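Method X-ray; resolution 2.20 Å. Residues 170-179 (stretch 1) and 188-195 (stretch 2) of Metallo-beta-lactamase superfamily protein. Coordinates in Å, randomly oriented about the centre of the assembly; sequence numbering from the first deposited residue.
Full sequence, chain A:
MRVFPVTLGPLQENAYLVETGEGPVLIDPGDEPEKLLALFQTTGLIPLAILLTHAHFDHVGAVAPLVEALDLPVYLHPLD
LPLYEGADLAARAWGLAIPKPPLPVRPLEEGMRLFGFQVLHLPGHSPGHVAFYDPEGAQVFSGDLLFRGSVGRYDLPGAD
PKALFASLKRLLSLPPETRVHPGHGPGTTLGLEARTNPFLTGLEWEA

Stretch 1, residues 170-179: RLLSLPPETR
Stretch 2 188-195: TTLGLEAR

Stretch 1 leaves a helix at R170 and L171 (phi/psi near -60/-46), passes through type I turns from L171 to L174 and from P175 to T178, and reaches a strand residue at R179. In stretch 2, T188 and T189 are extended and a helix starts at L190. R179 and T189 form an antiparallel, non-hydrogen-bonded bridge, CA to CA 4.4 Å, with both side chains on the same face of the sheet; P176 and G191 are the next register pair, CA to CA 4.2 Å.

Two backbone hydrogen bonds tie the helix start to the second turn. L190 N donates to T178 O (2.9 Å, 154°) and G191 N to P176 O (2.7 Å, 136°), so amides of the first helical turn, which lack acceptors within the helix, are satisfied across the contact. Glycine suits this approach, since a CB on G191 would lie 3.0 Å from P176 O. T178 O also receives a CA-H contact from T189 CA at 3.2 Å.

T189, chi1 p (67°), caps the helix: its OG1 accepts from L192 N at 3.0 Å. T188, chi1 t, points away from stretch 1, and its OG1 donates to E193 OE1 at 2.6 Å. In the second turn T178 adopts m, which lets OG1 donate to P175 O at 2.7 Å while its CB lies 3.6 Å from L190 CD1.

L190 is the centre of the packing. Its CA-to-CB bond points toward stretch 1, and with the mt rotamer (-72°, -179°) CD1 lies 3.6 Å from L174 CB and 3.3 Å from L171 O; CD2 lies 4.0 Å from L171 CG. L171 is tp, L174 mt. L172 (-89°, -63°) starts sideways, but its end comes nearer, placing CD1 4.3 Å from L190 CD2 and 4.4 Å from A194 CB.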

# COMPACT_ATOMS: atom_id res chain seq x y z
N ARG A 170 -1.91 0.60 -17.58
CA ARG A 170 -2.01 -0.80 -17.17
C ARG A 170 -3.15 -1.04 -16.18
O ARG A 170 -3.93 -1.98 -16.34
CB ARG A 170 -0.69 -1.25 -16.55
CG ARG A 170 0.23 -2.00 -17.49
CD ARG A 170 0.35 -3.45 -17.04
NE ARG A 170 1.43 -3.61 -16.08
CZ ARG A 170 1.60 -4.66 -15.28
NH1 ARG A 170 0.74 -5.68 -15.29
NH2 ARG A 170 2.63 -4.68 -14.45
N LEU A 171 -3.23 -0.19 -15.16
CA LEU A 171 -4.26 -0.30 -14.12
C LEU A 171 -5.66 -0.14 -14.71
O LEU A 171 -6.55 -0.93 -14.41
CB LEU A 171 -4.02 0.70 -12.99
CG LEU A 171 -4.91 0.60 -11.74
CD1 LEU A 171 -4.76 -0.76 -11.07
CD2 LEU A 171 -4.61 1.75 -10.74
N LEU A 172 -5.84 0.86 -15.55
CA LEU A 172 -7.14 1.16 -16.14
C LEU A 172 -7.61 0.17 -17.21
O LEU A 172 -8.69 0.33 -17.77
CB LEU A 172 -7.17 2.60 -16.68
CG LEU A 172 -7.60 3.73 -15.74
CD1 LEU A 172 -9.06 3.56 -15.28
CD2 LEU A 172 -6.67 3.86 -14.54
N SER A 173 -6.79 -0.85 -17.49
CA SER A 173 -7.18 -1.93 -18.40
C SER A 173 -7.83 -3.11 -17.65
O SER A 173 -8.38 -4.03 -18.28
CB SER A 173 -5.97 -2.38 -19.23
OG SER A 173 -5.20 -3.36 -18.54
N LEU A 174 -7.77 -3.09 -16.32
CA LEU A 174 -8.52 -4.04 -15.50
C LEU A 174 -10.02 -3.71 -15.55
O LEU A 174 -10.39 -2.58 -15.91
CB LEU A 174 -8.00 -4.02 -14.04
CG LEU A 174 -6.52 -4.30 -13.79
CD1 LEU A 174 -6.19 -4.14 -12.31
CD2 LEU A 174 -6.11 -5.68 -14.30
N PRO A 175 -10.88 -4.68 -15.20
CA PRO A 175 -12.33 -4.46 -15.27
C PRO A 175 -12.79 -3.14 -14.63
O PRO A 175 -12.30 -2.79 -13.56
CB PRO A 175 -12.90 -5.67 -14.51
CG PRO A 175 -11.92 -6.73 -14.78
CD PRO A 175 -10.57 -6.04 -14.72
N PRO A 176 -13.70 -2.40 -15.30
CA PRO A 176 -14.19 -1.11 -14.78
C PRO A 176 -14.87 -1.20 -13.41
O PRO A 176 -14.84 -0.24 -12.65
CB PRO A 176 -15.18 -0.66 -15.85
CG PRO A 176 -15.59 -1.92 -16.56
CD PRO A 176 -14.30 -2.71 -16.61
N GLU A 177 -15.48 -2.35 -13.10
CA GLU A 177 -16.13 -2.57 -11.80
C GLU A 177 -15.16 -2.75 -10.64
O GLU A 177 -15.58 -2.77 -9.48
CB GLU A 177 -17.09 -3.78 -11.84
CG GLU A 177 -16.41 -5.13 -12.07
CD GLU A 177 -16.33 -5.51 -13.54
OE1 GLU A 177 -16.28 -4.61 -14.40
OE2 GLU A 177 -16.30 -6.72 -13.85
N THR A 178 -13.88 -2.91 -10.95
CA THR A 178 -12.84 -3.09 -9.93
C THR A 178 -12.86 -1.96 -8.90
O THR A 178 -12.72 -0.79 -9.25
CB THR A 178 -11.44 -3.20 -10.58
OG1 THR A 178 -11.45 -4.27 -11.53
CG2 THR A 178 -10.35 -3.45 -9.54
N ARG A 179 -13.06 -2.34 -7.64
CA ARG A 179 -13.03 -1.41 -6.51
C ARG A 179 -11.59 -1.04 -6.17
O ARG A 179 -10.74 -1.91 -6.07
CB ARG A 179 -13.70 -2.05 -5.28
CG ARG A 179 -15.21 -2.23 -5.40
CD ARG A 179 -15.74 -3.22 -4.35
NE ARG A 179 -15.88 -4.58 -4.87
N THR A 188 -12.82 4.25 -4.47
CA THR A 188 -13.40 4.58 -5.77
C THR A 188 -13.50 3.27 -6.58
O THR A 188 -13.33 2.17 -6.02
CB THR A 188 -12.56 5.70 -6.49
OG1 THR A 188 -13.22 6.12 -7.69
CG2 THR A 188 -11.16 5.25 -6.82
N THR A 189 -13.81 3.38 -7.87
CA THR A 189 -13.77 2.24 -8.78
C THR A 189 -12.98 2.65 -10.00
O THR A 189 -12.78 3.84 -10.25
CB THR A 189 -15.18 1.76 -9.23
OG1 THR A 189 -15.79 2.77 -10.05
CG2 THR A 189 -16.09 1.43 -8.03
N LEU A 190 -12.51 1.68 -10.78
CA LEU A 190 -11.80 2.01 -11.99
C LEU A 190 -12.72 2.71 -13.00
O LEU A 190 -12.30 3.62 -13.69
CB LEU A 190 -11.13 0.78 -12.60
CG LEU A 190 -9.91 0.22 -11.86
CD1 LEU A 190 -9.36 -0.99 -12.60
CD2 LEU A 190 -8.81 1.27 -11.68
N GLY A 191 -13.99 2.29 -13.04
CA GLY A 191 -14.99 2.89 -13.93
C GLY A 191 -15.32 4.34 -13.60
O GLY A 191 -15.44 5.17 -14.49
N LEU A 192 -15.47 4.65 -12.31
CA LEU A 192 -15.71 6.02 -11.89
C LEU A 192 -14.55 6.94 -12.30
O LEU A 192 -14.77 8.03 -12.82
CB LEU A 192 -15.97 6.12 -10.38
CG LEU A 192 -16.01 7.53 -9.74
CD1 LEU A 192 -17.09 8.45 -10.37
CD2 LEU A 192 -16.22 7.44 -8.24
N GLU A 193 -13.32 6.50 -12.05
CA GLU A 193 -12.15 7.30 -12.43
C GLU A 193 -12.01 7.44 -13.95
O GLU A 193 -11.61 8.49 -14.44
CB GLU A 193 -10.87 6.76 -11.78
CG GLU A 193 -10.86 6.83 -10.25
CD GLU A 193 -11.27 8.19 -9.70
OE1 GLU A 193 -12.22 8.25 -8.89
OE2 GLU A 193 -10.66 9.22 -10.10
N ALA A 194 -12.35 6.39 -14.69
CA ALA A 194 -12.39 6.48 -16.15
C ALA A 194 -13.30 7.62 -16.63
O ALA A 194 -13.02 8.26 -17.64
CB ALA A 194 -12.83 5.14 -16.78
N ARG A 195 -14.37 7.89 -15.88
CA ARG A 195 -15.33 8.93 -16.22
C ARG A 195 -15.00 10.32 -15.68
O ARG A 195 -15.40 11.32 -16.27
CB ARG A 195 -16.74 8.52 -15.77
CG ARG A 195 -17.44 7.47 -16.67
CD ARG A 195 -17.84 8.01 -18.05
NE ARG A 195 -18.91 7.22 -18.68
CZ ARG A 195 -18.81 6.53 -19.81
NH1 ARG A 195 -17.67 6.50 -20.48
NH2 ARG A 195 -19.86 5.85 -20.27